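Local coordinates for glutamine cyclotransferase (Xanthomonas campestris, PDB 3MBR), which probably converts N-terminal glutamine of peptides to pyroglutamate, as a calcium-binding beta-propeller glutaminyl cyclase, at residues D114-I126 with L129-V142. The protein carries 1 engineered substitution. Sequence-based numbering, arbitrary orientation.
Sequences DSHLYMSDGTAVI and LDPDTLQQVGSIKV
Leu117 and Leu129 form an antiparallel hydrogen-bonded pair. Leu117 N gives to Leu129 O at 3.0 Å, in the carbonyl plane, and Leu129 N returns a bond to Leu117 O. A second ladder lies at the far end of the 125-129 strand. There Ile126 pairs with Ile140 through bonds in both directions, and Val125 faces Lys141 as a non-hydrogen-bonded pair. Val142 N closes this ladder on Ala124 O with a straight bond of 2.9 Å. Further along the pairing of strands 125-129 and 136-144, Val137 and Gly138 both face Lys128 in a classic beta bulge.

Leu117 and Leu129 share one side of the sheet, their CB atoms 4.1 Å apart. With CG beside the backbone N (chi1 -50°), Leu117 turns CD1 to Leu134 CD2 at 3.6 Å and CD2 to the Pro131 ring. That ring also lies against His116 CA and Ser115 O. Leu129 CD1 meets both CB and SD of the extended Met119. Ile126 CD1 is pressed on Val142 CG2 at 3.5 Å, a tight carbon contact.

His116 brings its ring edge near Leu129 O, while Val137 CG2 approaches the ring obliquely, 3.6 Å from His116 CD2. Ile140 CD1 reaches Tyr118 CE2 at 3.8 Å. The Tyr118 hydroxyl is hydrogen-bonded to Asp113, and its ring stacks with Trp157.

Two turns are tied by side chains. Asp121 OD1 accepts from both N and OG1 of Thr123, an Asx turn, and Thr123 OG1 then takes Val125 N in an ST turn. Asp130 OD1 accepts from N and OG1 of Thr133, three residues on, an Asx motif, and Thr133 OG1 receives Gln135 N in another ST turn.

These contacts join consecutive antiparallel strands of one beta-propeller blade. The Tyr118 side chain also lies beside Leu155, a residue of the calcium site.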
ATOM      1  N   ASP A 114      12.164   3.497  -9.253  1.00 32.52           N
ATOM      2  CA  ASP A 114      13.045   4.701  -9.213  1.00 36.42           C
ATOM      3  C   ASP A 114      12.716   5.793 -10.219  1.00 36.77           C
ATOM      4  O   ASP A 114      13.428   6.813 -10.273  1.00 39.37           O
ATOM      5  CB  ASP A 114      14.540   4.360  -9.269  1.00 40.48           C
ATOM      6  CG  ASP A 114      14.869   3.472 -10.382  1.00 48.68           C
ATOM      7  OD1 ASP A 114      16.054   2.986 -10.424  1.00 56.95           O
ATOM      8  OD2 ASP A 114      13.971   3.269 -11.247  1.00 50.31           O
ATOM      9  N   SER A 115      11.669   5.627 -11.011  1.00 36.30           N
ATOM     10  CA  SER A 115      11.371   6.604 -12.043  1.00 34.81           C
ATOM     11  C   SER A 115       9.908   6.991 -12.072  1.00 32.40           C
ATOM     12  O   SER A 115       9.586   8.108 -12.484  1.00 32.74           O
ATOM     13  CB  SER A 115      11.682   6.006 -13.425  1.00 38.02           C
ATOM     14  OG  SER A 115      13.073   5.723 -13.495  1.00 43.12           O
ATOM     15  N   HIS A 116       9.006   6.093 -11.635  1.00 28.68           N
ATOM     16  CA  HIS A 116       7.567   6.309 -11.857  1.00 28.51           C
ATOM     17  C   HIS A 116       6.776   5.931 -10.636  1.00 25.88           C
ATOM     18  O   HIS A 116       7.229   5.129  -9.808  1.00 24.88           O
ATOM     19  CB  HIS A 116       6.986   5.456 -12.977  1.00 29.34           C
ATOM     20  CG  HIS A 116       7.518   5.863 -14.300  1.00 35.16           C
ATOM     21  ND1 HIS A 116       8.678   5.317 -14.789  1.00 45.01           N
ATOM     22  CD2 HIS A 116       7.151   6.859 -15.139  1.00 40.37           C
ATOM     23  CE1 HIS A 116       8.956   5.893 -15.963  1.00 42.98           C
ATOM     24  NE2 HIS A 116       8.055   6.844 -16.189  1.00 43.25           N
ATOM     25  N   LEU A 117       5.568   6.485 -10.566  1.00 23.67           N
ATOM     26  CA  LEU A 117       4.625   6.002  -9.558  1.00 21.86           C
ATOM     27  C   LEU A 117       3.718   4.998 -10.215  1.00 22.61           C
ATOM     28  O   LEU A 117       3.547   5.020 -11.447  1.00 25.57           O
ATOM     29  CB  LEU A 117       3.714   7.177  -9.063  1.00 22.39           C
ATOM     30  CG  LEU A 117       4.433   8.438  -8.654  1.00 25.17           C
ATOM     31  CD1 LEU A 117       3.368   9.393  -8.150  1.00 25.62           C
ATOM     32  CD2 LEU A 117       5.540   8.227  -7.640  1.00 24.86           C
ATOM     33  N   TYR A 118       3.157   4.101  -9.416  1.00 21.10           N
ATOM     34  CA  TYR A 118       2.188   3.066  -9.849  1.00 22.50           C
ATOM     35  C   TYR A 118       0.955   3.219  -9.002  1.00 20.74           C
ATOM     36  O   TYR A 118       1.037   3.299  -7.803  1.00 21.09           O
ATOM     37  CB  TYR A 118       2.822   1.653  -9.695  1.00 23.11           C
ATOM     38  CG  TYR A 118       4.030   1.498 -10.559  1.00 22.17           C
ATOM     39  CD1 TYR A 118       5.288   1.885 -10.097  1.00 24.65           C
ATOM     40  CD2 TYR A 118       3.910   0.967 -11.815  1.00 26.92           C
ATOM     41  CE1 TYR A 118       6.440   1.807 -10.944  1.00 27.43           C
ATOM     42  CE2 TYR A 118       5.009   0.823 -12.632  1.00 28.58           C
ATOM     43  CZ  TYR A 118       6.288   1.244 -12.200  1.00 29.57           C
ATOM     44  OH  TYR A 118       7.417   1.080 -13.033  1.00 33.11           O
ATOM     45  N   MET A 119      -0.183   3.369  -9.664  1.00 21.98           N
ATOM     46  CA  MET A 119      -1.449   3.634  -8.963  1.00 20.97           C
ATOM     47  C   MET A 119      -2.488   2.520  -9.275  1.00 22.87           C
ATOM     48  O   MET A 119      -2.772   2.168 -10.418  1.00 24.59           O
ATOM     49  CB  MET A 119      -2.021   4.968  -9.535  1.00 22.77           C
ATOM     50  CG  MET A 119      -3.322   5.310  -8.989  1.00 23.68           C
ATOM     51  SD  MET A 119      -3.927   6.937  -9.529  1.00 30.86           S
ATOM     52  CE  MET A 119      -5.725   6.878  -9.193  1.00 32.35           C
ATOM     53  N   SER A 120      -3.087   2.028  -8.206  1.00 22.18           N
ATOM     54  CA  SER A 120      -4.299   1.156  -8.264  1.00 23.54           C
ATOM     55  C   SER A 120      -5.580   2.044  -8.151  1.00 26.45           C
ATOM     56  O   SER A 120      -5.654   2.921  -7.287  1.00 25.77           O
ATOM     57  CB  SER A 120      -4.309   0.163  -7.078  1.00 25.23           C
ATOM     58  OG  SER A 120      -5.661  -0.456  -7.067  1.00 28.16           O
ATOM     59  N   ASP A 121      -6.664   1.718  -8.887  1.00 29.82           N
ATOM     60  CA  ASP A 121      -7.929   2.487  -8.863  1.00 32.38           C
ATOM     61  C   ASP A 121      -9.099   1.501  -8.643  1.00 32.94           C
ATOM     62  O   ASP A 121     -10.279   1.798  -8.917  1.00 36.31           O
ATOM     63  CB  ASP A 121      -8.071   3.299 -10.150  1.00 33.03           C
ATOM     64  CG  ASP A 121      -8.136   2.401 -11.397  1.00 37.50           C
ATOM     65  OD1 ASP A 121      -8.100   1.154 -11.299  1.00 36.13           O
ATOM     66  OD2 ASP A 121      -8.264   2.941 -12.468  1.00 41.88           O
ATOM     67  N   GLY A 122      -8.744   0.323  -8.135  1.00 31.00           N
ATOM     68  CA  GLY A 122      -9.755  -0.780  -7.886  1.00 32.38           C
ATOM     69  C   GLY A 122      -9.974  -1.689  -9.089  1.00 32.56           C
ATOM     70  O   GLY A 122     -10.645  -2.747  -8.974  1.00 31.29           O
ATOM     71  N   THR A 123      -9.497  -1.259 -10.272  1.00 32.78           N
ATOM     72  CA  THR A 123      -9.613  -2.079 -11.504  1.00 34.88           C
ATOM     73  C   THR A 123      -8.344  -2.917 -11.698  1.00 34.83           C
ATOM     74  O   THR A 123      -7.425  -2.819 -10.863  1.00 33.54           O
ATOM     75  CB  THR A 123      -9.872  -1.233 -12.791  1.00 35.89           C
ATOM     76  OG1 THR A 123      -8.643  -0.608 -13.167  1.00 35.21           O
ATOM     77  CG2 THR A 123     -10.957  -0.137 -12.583  1.00 37.38           C
ATOM     78  N   ALA A 124      -8.252  -3.707 -12.770  1.00 34.91           N
ATOM     79  CA  ALA A 124      -7.084  -4.575 -13.060  1.00 34.34           C
ATOM     80  C   ALA A 124      -5.988  -3.807 -13.803  1.00 33.52           C
ATOM     81  O   ALA A 124      -4.932  -4.353 -14.119  1.00 35.28           O
ATOM     82  CB  ALA A 124      -7.481  -5.884 -13.818  1.00 36.25           C
ATOM     83  N   VAL A 125      -6.268  -2.541 -14.092  1.00 33.61           N
ATOM     84  CA  VAL A 125      -5.258  -1.761 -14.865  1.00 32.85           C
ATOM     85  C   VAL A 125      -4.536  -0.804 -13.882  1.00 32.07           C
ATOM     86  O   VAL A 125      -5.160   0.176 -13.380  1.00 31.40           O
ATOM     87  CB  VAL A 125      -5.954  -0.970 -15.957  1.00 35.73           C
ATOM     88  CG1 VAL A 125      -4.966  -0.067 -16.679  1.00 35.61           C
ATOM     89  CG2 VAL A 125      -6.620  -1.927 -16.895  1.00 37.21           C
ATOM     90  N   ILE A 126      -3.280  -1.097 -13.569  1.00 29.01           N
ATOM     91  CA  ILE A 126      -2.440  -0.167 -12.784  1.00 28.57           C
ATOM     92  C   ILE A 126      -1.879   0.955 -13.697  1.00 30.71           C
ATOM     93  O   ILE A 126      -1.321   0.694 -14.790  1.00 31.47           O
ATOM     94  CB  ILE A 126      -1.250  -0.937 -12.228  1.00 27.57           C
ATOM     95  CG1 ILE A 126      -1.687  -2.061 -11.274  1.00 30.85           C
ATOM     96  CG2 ILE A 126      -0.199  -0.027 -11.565  1.00 27.57           C
ATOM     97  CD1 ILE A 126      -0.649  -2.891 -10.905  1.00 35.05           C
ATOM     98  N   LEU A 129       2.568   6.656 -13.512  1.00 26.65           N
ATOM     99  CA  LEU A 129       2.471   8.117 -13.513  1.00 26.42           C
ATOM    100  C   LEU A 129       3.822   8.770 -13.474  1.00 27.87           C
ATOM    101  O   LEU A 129       4.756   8.261 -12.827  1.00 29.12           O
ATOM    102  CB  LEU A 129       1.678   8.591 -12.281  1.00 26.52           C
ATOM    103  CG  LEU A 129       0.303   7.940 -11.980  1.00 26.14           C
ATOM    104  CD1 LEU A 129      -0.281   8.566 -10.693  1.00 29.24           C
ATOM    105  CD2 LEU A 129      -0.660   8.104 -13.126  1.00 30.39           C
ATOM    106  N   ASP A 130       3.939   9.924 -14.154  1.00 31.02           N
ATOM    107  CA  ASP A 130       5.095  10.693 -14.018  1.00 29.64           C
ATOM    108  C   ASP A 130       5.114  11.359 -12.607  1.00 28.85           C
ATOM    109  O   ASP A 130       4.128  11.994 -12.259  1.00 28.89           O
ATOM    110  CB  ASP A 130       5.024  11.812 -15.130  1.00 30.63           C
ATOM    111  CG  ASP A 130       6.175  12.773 -14.998  1.00 35.87           C
ATOM    112  OD1 ASP A 130       5.914  13.980 -14.790  1.00 33.46           O
ATOM    113  OD2 ASP A 130       7.330  12.279 -15.098  1.00 37.64           O
ATOM    114  N   PRO A 131       6.188  11.212 -11.808  1.00 28.90           N
ATOM    115  CA  PRO A 131       6.111  11.742 -10.440  1.00 27.49           C
ATOM    116  C   PRO A 131       5.963  13.236 -10.350  1.00 30.29           C
ATOM    117  O   PRO A 131       5.206  13.713  -9.489  1.00 31.23           O
ATOM    118  CB  PRO A 131       7.448  11.316  -9.847  1.00 29.81           C
ATOM    119  CG  PRO A 131       7.792  10.038 -10.631  1.00 29.35           C
ATOM    120  CD  PRO A 131       7.403  10.375 -11.981  1.00 29.75           C
ATOM    121  N   ASP A 132       6.606  13.983 -11.244  1.00 30.74           N
ATOM    122  CA  ASP A 132       6.494  15.463 -11.108  1.00 31.67           C
ATOM    123  C   ASP A 132       5.194  16.052 -11.552  1.00 33.73           C
ATOM    124  O   ASP A 132       4.746  17.053 -10.989  1.00 37.75           O
ATOM    125  CB  ASP A 132       7.603  16.175 -11.870  1.00 34.13           C
ATOM    126  CG  ASP A 132       8.989  16.049 -11.188  1.00 40.50           C
ATOM    127  OD1 ASP A 132       9.952  16.556 -11.861  1.00 46.29           O
ATOM    128  OD2 ASP A 132       9.129  15.572 -10.043  1.00 41.79           O
ATOM    129  N   THR A 133       4.624  15.534 -12.627  1.00 32.63           N
ATOM    130  CA  THR A 133       3.406  16.131 -13.128  1.00 33.78           C
ATOM    131  C   THR A 133       2.183  15.334 -12.747  1.00 30.40           C
ATOM    132  O   THR A 133       1.091  15.806 -12.928  1.00 34.42           O
ATOM    133  CB  THR A 133       3.361  16.173 -14.648  1.00 35.72           C
ATOM    134  OG1 THR A 133       3.496  14.834 -15.158  1.00 33.80           O
ATOM    135  CG2 THR A 133       4.529  17.058 -15.185  1.00 33.61           C
ATOM    136  N   LEU A 134       2.381  14.086 -12.256  1.00 31.50           N
ATOM    137  CA  LEU A 134       1.260  13.193 -12.033  1.00 30.02           C
ATOM    138  C   LEU A 134       0.496  12.792 -13.238  1.00 30.65           C
ATOM    139  O   LEU A 134      -0.536  12.118 -13.121  1.00 32.37           O
ATOM    140  CB  LEU A 134       0.342  13.647 -10.904  1.00 31.45           C
ATOM    141  CG  LEU A 134       1.318  13.616  -9.693  1.00 32.36           C
ATOM    142  CD1 LEU A 134       1.441  14.810  -8.884  1.00 38.09           C
ATOM    143  CD2 LEU A 134       1.501  12.372  -8.995  1.00 35.01           C
ATOM    144  N   GLN A 135       1.031  13.091 -14.416  1.00 31.78           N
ATOM    145  CA  GLN A 135       0.344  12.658 -15.629  1.00 33.32           C
ATOM    146  C   GLN A 135       0.547  11.175 -15.872  1.00 33.26           C
ATOM    147  O   GLN A 135       1.626  10.644 -15.571  1.00 32.62           O
ATOM    148  CB  GLN A 135       0.943  13.419 -16.842  1.00 35.56           C
ATOM    149  CG  GLN A 135       0.635  14.881 -16.737  1.00 38.94           C
ATOM    150  CD  GLN A 135       1.369  15.617 -17.907  1.00 41.61           C
ATOM    151  OE1 GLN A 135       1.671  14.992 -18.948  1.00 49.42           O
ATOM    152  NE2 GLN A 135       1.654  16.890 -17.737  1.00 42.61           N
ATOM    153  N   GLN A 136      -0.485  10.491 -16.382  1.00 33.52           N
ATOM    154  CA  GLN A 136      -0.318   9.108 -16.720  1.00 35.40           C
ATOM    155  C   GLN A 136       0.535   8.892 -17.968  1.00 38.31           C
ATOM    156  O   GLN A 136       0.265   9.477 -19.041  1.00 38.09           O
ATOM    157  CB  GLN A 136      -1.678   8.429 -16.866  1.00 34.17           C
ATOM    158  CG  GLN A 136      -1.543   6.924 -17.251  1.00 36.99           C
ATOM    159  CD  GLN A 136      -2.846   6.172 -17.067  1.00 38.95           C
ATOM    160  OE1 GLN A 136      -3.840   6.729 -16.567  1.00 41.08           O
ATOM    161  NE2 GLN A 136      -2.854   4.903 -17.461  1.00 40.65           N
ATOM    162  N   VAL A 137       1.552   8.051 -17.887  1.00 34.12           N
ATOM    163  CA  VAL A 137       2.460   7.771 -19.016  1.00 38.14           C
ATOM    164  C   VAL A 137       2.480   6.309 -19.462  1.00 38.41           C
ATOM    165  O   VAL A 137       3.071   5.961 -20.479  1.00 43.02           O
ATOM    166  CB  VAL A 137       3.910   8.287 -18.725  1.00 37.04           C
ATOM    167  CG1 VAL A 137       3.878   9.817 -18.501  1.00 36.43           C
ATOM    168  CG2 VAL A 137       4.512   7.621 -17.516  1.00 35.29           C
ATOM    169  N   GLY A 138       1.739   5.461 -18.779  1.00 39.10           N
ATOM    170  CA  GLY A 138       1.717   4.054 -19.160  1.00 39.77           C
ATOM    171  C   GLY A 138       0.754   3.293 -18.280  1.00 37.91           C
ATOM    172  O   GLY A 138       0.029   3.890 -17.507  1.00 36.99           O
ATOM    173  N   SER A 139       0.652   1.987 -18.539  1.00 39.36           N
ATOM    174  CA  SER A 139      -0.131   1.124 -17.652  1.00 39.47           C
ATOM    175  C   SER A 139       0.340  -0.308 -17.667  1.00 40.92           C
ATOM    176  O   SER A 139       1.146  -0.711 -18.503  1.00 41.95           O
ATOM    177  CB  SER A 139      -1.604   1.210 -18.019  1.00 40.91           C
ATOM    178  OG  SER A 139      -1.802   0.843 -19.360  1.00 45.54           O
ATOM    179  N   ILE A 140      -0.170  -1.066 -16.714  1.00 38.93           N
ATOM    180  CA  ILE A 140       0.100  -2.491 -16.613  1.00 40.08           C
ATOM    181  C   ILE A 140      -1.255  -3.137 -16.385  1.00 36.76           C
ATOM    182  O   ILE A 140      -1.955  -2.836 -15.369  1.00 36.78           O
ATOM    183  CB  ILE A 140       1.007  -2.849 -15.392  1.00 38.42           C
ATOM    184  CG1 ILE A 140       2.437  -2.276 -15.566  1.00 40.60           C
ATOM    185  CG2 ILE A 140       1.089  -4.394 -15.204  1.00 39.49           C
ATOM    186  CD1 ILE A 140       3.210  -2.142 -14.245  1.00 40.76           C
ATOM    187  N   LYS A 141      -1.629  -4.060 -17.286  1.00 37.45           N
ATOM    188  CA  LYS A 141      -2.822  -4.858 -17.060  1.00 37.82           C
ATOM    189  C   LYS A 141      -2.414  -6.113 -16.328  1.00 34.14           C
ATOM    190  O   LYS A 141      -1.599  -6.872 -16.813  1.00 37.30           O
ATOM    191  CB  LYS A 141      -3.463  -5.246 -18.385  0.50 39.28           C
ATOM    192  CG  LYS A 141      -4.908  -5.644 -18.217  0.50 45.79           C
ATOM    193  CD  LYS A 141      -5.147  -7.055 -17.645  1.00 53.94           C
ATOM    194  CE  LYS A 141      -6.555  -7.550 -18.066  1.00 62.66           C
ATOM    195  NZ  LYS A 141      -7.634  -6.675 -17.466  1.00 64.23           N
ATOM    196  N   VAL A 142      -2.932  -6.268 -15.106  1.00 33.96           N
ATOM    197  CA  VAL A 142      -2.532  -7.365 -14.260  1.00 32.34           C
ATOM    198  C   VAL A 142      -3.427  -8.576 -14.518  1.00 34.08           C
ATOM    199  O   VAL A 142      -4.637  -8.498 -14.501  1.00 34.63           O
ATOM    200  CB  VAL A 142      -2.618  -6.951 -12.813  1.00 32.00           C
ATOM    201  CG1 VAL A 142      -2.058  -8.055 -11.932  1.00 32.12           C
ATOM    202  CG2 VAL A 142      -1.807  -5.656 -12.614  1.00 31.61           C
TER